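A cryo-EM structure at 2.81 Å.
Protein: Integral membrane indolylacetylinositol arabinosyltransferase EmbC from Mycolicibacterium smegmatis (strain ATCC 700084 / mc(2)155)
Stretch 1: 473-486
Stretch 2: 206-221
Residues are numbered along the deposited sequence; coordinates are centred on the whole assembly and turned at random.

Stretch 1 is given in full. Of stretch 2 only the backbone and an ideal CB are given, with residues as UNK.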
# COMPACT_ATOMS: atom_id res chain seq x y z
N ILE A 473 24.51 -27.55 10.58
CA ILE A 473 23.62 -26.64 11.31
C ILE A 473 23.93 -26.67 12.80
O ILE A 473 24.07 -25.63 13.45
CB ILE A 473 22.16 -27.01 11.05
CG1 ILE A 473 21.83 -26.87 9.57
CG2 ILE A 473 21.23 -26.14 11.84
CD1 ILE A 473 20.51 -27.47 9.23
N PHE A 474 24.06 -27.87 13.37
CA PHE A 474 24.19 -28.05 14.81
C PHE A 474 25.62 -28.33 15.23
O PHE A 474 25.86 -29.12 16.14
CB PHE A 474 23.29 -29.18 15.29
CG PHE A 474 21.83 -28.85 15.22
CD1 PHE A 474 21.24 -28.09 16.20
CD2 PHE A 474 21.06 -29.32 14.18
CE1 PHE A 474 19.90 -27.79 16.14
CE2 PHE A 474 19.73 -29.02 14.11
CZ PHE A 474 19.14 -28.25 15.10
N ARG A 475 26.60 -27.70 14.59
CA ARG A 475 27.98 -27.93 14.98
C ARG A 475 28.40 -27.06 16.15
O ARG A 475 29.45 -27.32 16.74
CB ARG A 475 28.92 -27.68 13.80
CG ARG A 475 29.00 -26.24 13.39
CD ARG A 475 30.00 -26.03 12.29
NE ARG A 475 30.04 -24.63 11.89
CZ ARG A 475 30.84 -23.72 12.44
NH1 ARG A 475 31.66 -24.06 13.42
NH2 ARG A 475 30.81 -22.47 12.01
N ASP A 476 27.62 -26.04 16.48
CA ASP A 476 28.00 -25.12 17.54
C ASP A 476 26.92 -24.93 18.59
O ASP A 476 27.23 -24.73 19.76
CB ASP A 476 28.39 -23.78 16.93
CG ASP A 476 29.32 -22.98 17.82
OD1 ASP A 476 29.67 -23.45 18.91
OD2 ASP A 476 29.72 -21.88 17.39
N GLN A 477 25.65 -24.97 18.20
CA GLN A 477 24.54 -24.78 19.12
C GLN A 477 23.87 -26.11 19.45
O GLN A 477 24.17 -27.14 18.86
CB GLN A 477 23.52 -23.80 18.54
CG GLN A 477 24.08 -22.41 18.28
CD GLN A 477 24.49 -21.71 19.54
OE1 GLN A 477 23.81 -21.81 20.56
NE2 GLN A 477 25.60 -21.00 19.50
N THR A 478 22.95 -26.07 20.40
CA THR A 478 22.16 -27.23 20.79
C THR A 478 20.79 -27.16 20.12
O THR A 478 20.52 -26.29 19.30
CB THR A 478 22.04 -27.31 22.31
OG1 THR A 478 21.35 -26.16 22.80
CG2 THR A 478 23.39 -27.35 22.94
N LEU A 479 19.91 -28.10 20.46
CA LEU A 479 18.59 -28.12 19.85
C LEU A 479 17.66 -27.12 20.53
O LEU A 479 16.89 -26.42 19.85
CB LEU A 479 17.99 -29.52 19.93
CG LEU A 479 16.62 -29.74 19.28
CD1 LEU A 479 16.69 -29.59 17.78
CD2 LEU A 479 16.07 -31.08 19.65
N ALA A 480 17.71 -27.06 21.86
CA ALA A 480 16.84 -26.19 22.63
C ALA A 480 17.12 -24.73 22.33
O ALA A 480 16.19 -23.92 22.21
CB ALA A 480 16.99 -26.46 24.12
N ALA A 481 18.40 -24.39 22.16
CA ALA A 481 18.81 -23.02 21.87
C ALA A 481 18.22 -22.53 20.55
O ALA A 481 17.62 -21.46 20.50
CB ALA A 481 20.33 -22.92 21.84
N GLU A 482 18.32 -23.35 19.50
CA GLU A 482 17.85 -22.91 18.19
C GLU A 482 16.33 -22.93 18.10
O GLU A 482 15.75 -22.03 17.48
CB GLU A 482 18.46 -23.78 17.10
CG GLU A 482 19.96 -23.70 17.02
CD GLU A 482 20.50 -24.33 15.77
OE1 GLU A 482 19.69 -24.82 14.96
OE2 GLU A 482 21.73 -24.33 15.58
N LEU A 483 15.67 -23.91 18.73
CA LEU A 483 14.21 -23.92 18.71
C LEU A 483 13.62 -22.73 19.47
O LEU A 483 12.73 -22.04 18.96
CB LEU A 483 13.67 -25.22 19.31
CG LEU A 483 13.79 -26.53 18.54
CD1 LEU A 483 13.25 -27.64 19.41
CD2 LEU A 483 13.02 -26.46 17.25
N GLN A 484 14.12 -22.48 20.68
CA GLN A 484 13.58 -21.39 21.48
C GLN A 484 13.96 -20.04 20.90
O GLN A 484 13.16 -19.10 20.97
CB GLN A 484 14.06 -21.53 22.91
CG GLN A 484 13.50 -22.75 23.60
CD GLN A 484 14.08 -22.95 24.98
OE1 GLN A 484 14.93 -22.18 25.42
NE2 GLN A 484 13.64 -24.00 25.65
N ALA A 485 15.14 -19.92 20.28
CA ALA A 485 15.51 -18.68 19.62
C ALA A 485 14.65 -18.41 18.40
O ALA A 485 14.29 -17.26 18.14
CB ALA A 485 16.98 -18.70 19.25
N SER A 486 14.28 -19.45 17.64
CA SER A 486 13.44 -19.24 16.47
C SER A 486 12.02 -18.86 16.86
O SER A 486 11.42 -17.96 16.25
CB SER A 486 13.43 -20.49 15.61
OG SER A 486 14.74 -20.76 15.13
N UNK A 206 24.81 -16.39 29.61
CA UNK A 206 25.73 -16.86 28.58
C UNK A 206 25.34 -18.26 28.10
O UNK A 206 26.08 -19.22 28.24
CB UNK A 206 27.17 -16.86 29.11
N UNK A 207 24.14 -18.38 27.54
CA UNK A 207 23.68 -19.69 27.12
C UNK A 207 24.14 -20.05 25.72
O UNK A 207 24.01 -21.21 25.32
CB UNK A 207 22.15 -19.75 27.19
N UNK A 208 24.66 -19.09 24.96
CA UNK A 208 25.14 -19.34 23.61
C UNK A 208 26.66 -19.39 23.55
O UNK A 208 27.22 -19.55 22.47
CB UNK A 208 24.62 -18.26 22.66
N UNK A 209 27.33 -19.28 24.69
CA UNK A 209 28.79 -19.34 24.76
C UNK A 209 29.25 -20.77 25.04
O UNK A 209 30.00 -21.05 25.97
CB UNK A 209 29.32 -18.39 25.84
N UNK A 210 28.78 -21.69 24.20
CA UNK A 210 29.04 -23.10 24.38
C UNK A 210 30.24 -23.54 23.54
O UNK A 210 30.87 -22.74 22.84
CB UNK A 210 27.80 -23.92 24.02
N UNK A 211 30.54 -24.82 23.61
CA UNK A 211 31.63 -25.46 22.88
C UNK A 211 31.34 -26.95 22.85
O UNK A 211 30.77 -27.48 23.81
CB UNK A 211 32.99 -25.17 23.52
N UNK A 212 31.68 -27.66 21.77
CA UNK A 212 31.40 -29.10 21.72
C UNK A 212 32.24 -29.87 22.72
O UNK A 212 33.35 -29.48 23.07
CB UNK A 212 31.65 -29.64 20.31
N UNK A 213 31.68 -30.97 23.20
CA UNK A 213 32.42 -31.88 24.06
C UNK A 213 33.08 -32.94 23.19
O UNK A 213 33.06 -32.86 21.96
CB UNK A 213 31.51 -32.52 25.11
N UNK A 214 33.70 -33.95 23.81
CA UNK A 214 34.41 -34.97 23.04
C UNK A 214 33.44 -35.87 22.28
O UNK A 214 33.70 -36.22 21.12
CB UNK A 214 35.29 -35.81 23.96
N UNK A 215 32.32 -36.21 22.91
CA UNK A 215 31.37 -37.15 22.32
C UNK A 215 30.67 -36.56 21.10
O UNK A 215 30.52 -37.23 20.07
CB UNK A 215 30.33 -37.57 23.36
N UNK A 216 30.29 -35.28 21.19
CA UNK A 216 29.65 -34.60 20.07
C UNK A 216 30.61 -34.43 18.90
O UNK A 216 30.22 -34.58 17.73
CB UNK A 216 29.12 -33.24 20.51
N UNK A 217 31.88 -34.18 19.20
CA UNK A 217 32.88 -33.99 18.15
C UNK A 217 33.19 -35.30 17.43
O UNK A 217 33.29 -35.33 16.20
CB UNK A 217 34.16 -33.40 18.74
N UNK A 218 33.32 -36.39 18.19
CA UNK A 218 33.52 -37.70 17.58
C UNK A 218 32.31 -38.15 16.78
O UNK A 218 32.46 -38.78 15.73
CB UNK A 218 33.84 -38.74 18.66
N UNK A 219 31.10 -37.82 17.24
CA UNK A 219 29.91 -38.18 16.47
C UNK A 219 29.84 -37.42 15.15
O UNK A 219 29.48 -38.00 14.13
CB UNK A 219 28.65 -37.91 17.29
N UNK A 220 30.25 -36.14 15.15
CA UNK A 220 30.25 -35.38 13.90
C UNK A 220 31.30 -35.89 12.92
O UNK A 220 31.01 -36.03 11.72
CB UNK A 220 30.49 -33.90 14.19
N UNK A 221 32.49 -36.23 13.42
CA UNK A 221 33.55 -36.76 12.56
C UNK A 221 33.16 -38.10 11.95
O UNK A 221 33.26 -38.30 10.72
CB UNK A 221 34.85 -36.91 13.35

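Position 206 begins the stretch in loop conformation, with nothing of 473-486 within reach of its CB. Many side chains would suit it; the residue is Thr206, which makes no contact here. At position 207 the CA-to-CB bond points sideways and the ideal CB touches nothing, so only a long side chain could approach the helix 479-486, where Gln484 offers a polar end. Arg207 is such a residue. Its NH1 comes to 4.2 Å from OE1 of Gln484, which lies at the edge of the guanidinium, too far for a hydrogen bond.

Position 208 is more telling. Its CB also points sideways, 4.2 Å from OE1 of Gln477, and beyond it the methyl groups of Ala481 and Ala485, one helical turn apart, leave room for a long, flat group. An aromatic residue or a long aliphatic one would suit. The residue is Tyr208, with chi1 in the m well, and it has the largest covered area of the stretch. Its CE1 packs 4.0 Å from CB of Ala481, an apolar contact in which the methyl lies oblique to the ring, and its OH reaches to 4.2 Å from CB of Ala485. OE1 of Gln477 sits at the ring edge, 3.5 Å from CD1 of Tyr208.

At 209 the CB points away, which leaves the choice open; Ser209 makes no contact. Position 210 points toward stretch 1, its ideal CB 4.4 Å from the carbonyl O of Asp476. A short donor would fit, serine or threonine above all, since a hydroxyl one bond beyond CB can meet that acceptor. Thr210, with chi1 at 63° (p), places OG1 3.0 Å from O of Asp476 and donates a weak hydrogen bond to it.

Position 211 has an extended backbone (-161/145) and a CB directed away, although its CA lies 6.5 Å from that of Asp476. A small or polar residue would serve, and Ser211 is found. At 212, phi of -67° and psi of 149° allow proline, and the sideways CB is 4.8 Å from O of Arg475, so a compact side chain could pack there. Pro212 does so, its CG 3.7 Å from O of Arg475.

Position 213 directly precedes the helix, where serine, threonine, aspartate or asparagine is common. Thr213 occupies this N-cap position, but its side chain makes no capping bond. Positions 214 and 215 are out of reach and are both leucine.

Position 216 points toward stretch 1, but its ideal CB touches nothing; the carbonyl of Phe474 lies farther out, favouring a long donor such as lysine or arginine. Lys216 runs extended through three t angles before turning at chi4 (71°), and its NZ donates a hydrogen bond to O of Phe474 at 3.1 Å. Positions 217, 218 and 219 are out of reach of stretch 1, which sets no demand on them; they are Leu217, Leu218 and Ala219. Position 220 again points toward stretch 1 and suits a long, flexible apolar chain: SD of Met220 lies 3.8 Å from CA of Arg475. Position 221, out of reach, is Ile221.

Stretch 2 (206-221) TRYSTSPTLLKLLAMI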
# COMPACT_ATOMS: atom_id res chain seq x y z
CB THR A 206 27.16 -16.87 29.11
OG1 THR A 206 27.31 -17.95 30.04
CG2 THR A 206 27.45 -15.60 29.83
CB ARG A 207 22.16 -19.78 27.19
CG ARG A 207 21.44 -19.03 26.12
CD ARG A 207 19.94 -19.15 26.25
NE ARG A 207 19.41 -18.38 27.36
CZ ARG A 207 18.14 -18.41 27.75
NH1 ARG A 207 17.28 -19.19 27.11
NH2 ARG A 207 17.74 -17.68 28.77
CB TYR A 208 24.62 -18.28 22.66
CG TYR A 208 23.12 -18.12 22.69
CD1 TYR A 208 22.30 -19.10 22.16
CD2 TYR A 208 22.54 -16.99 23.23
CE1 TYR A 208 20.93 -18.97 22.20
CE2 TYR A 208 21.17 -16.85 23.25
CZ TYR A 208 20.37 -17.84 22.74
OH TYR A 208 19.01 -17.71 22.76
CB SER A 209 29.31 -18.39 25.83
OG SER A 209 28.98 -17.05 25.53
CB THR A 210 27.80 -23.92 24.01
OG1 THR A 210 27.50 -23.74 22.63
CG2 THR A 210 26.61 -23.50 24.83
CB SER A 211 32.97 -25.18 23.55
OG SER A 211 34.02 -25.84 22.87
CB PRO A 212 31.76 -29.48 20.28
CG PRO A 212 31.63 -28.23 19.53
CD PRO A 212 32.08 -27.14 20.46
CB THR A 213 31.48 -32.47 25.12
OG1 THR A 213 32.24 -33.28 26.02
CG2 THR A 213 30.42 -33.30 24.48
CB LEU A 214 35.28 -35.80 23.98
CG LEU A 214 36.20 -36.84 23.34
CD1 LEU A 214 37.20 -36.13 22.46
CD2 LEU A 214 36.92 -37.64 24.41
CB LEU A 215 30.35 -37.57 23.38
CG LEU A 215 29.38 -38.70 23.01
CD1 LEU A 215 30.16 -39.97 22.78
CD2 LEU A 215 28.34 -38.91 24.09
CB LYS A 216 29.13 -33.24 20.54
CG LYS A 216 28.34 -32.43 19.55
CD LYS A 216 27.88 -31.15 20.23
CE LYS A 216 27.23 -30.16 19.29
NZ LYS A 216 25.91 -30.61 18.84
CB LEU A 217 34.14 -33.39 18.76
CG LEU A 217 35.24 -32.87 17.84
CD1 LEU A 217 34.73 -31.68 17.06
CD2 LEU A 217 36.46 -32.51 18.65
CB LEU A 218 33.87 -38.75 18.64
CG LEU A 218 35.36 -39.03 18.82
CD1 LEU A 218 36.10 -37.85 19.43
CD2 LEU A 218 35.52 -40.26 19.69
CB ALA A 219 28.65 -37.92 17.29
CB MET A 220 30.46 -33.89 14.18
CG MET A 220 29.27 -33.22 14.85
SD MET A 220 29.44 -31.44 14.96
CE MET A 220 30.69 -31.31 16.23
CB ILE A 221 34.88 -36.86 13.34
CG1 ILE A 221 35.44 -35.47 13.60
CG2 ILE A 221 35.88 -37.73 12.61
CD1 ILE A 221 36.64 -35.47 14.51
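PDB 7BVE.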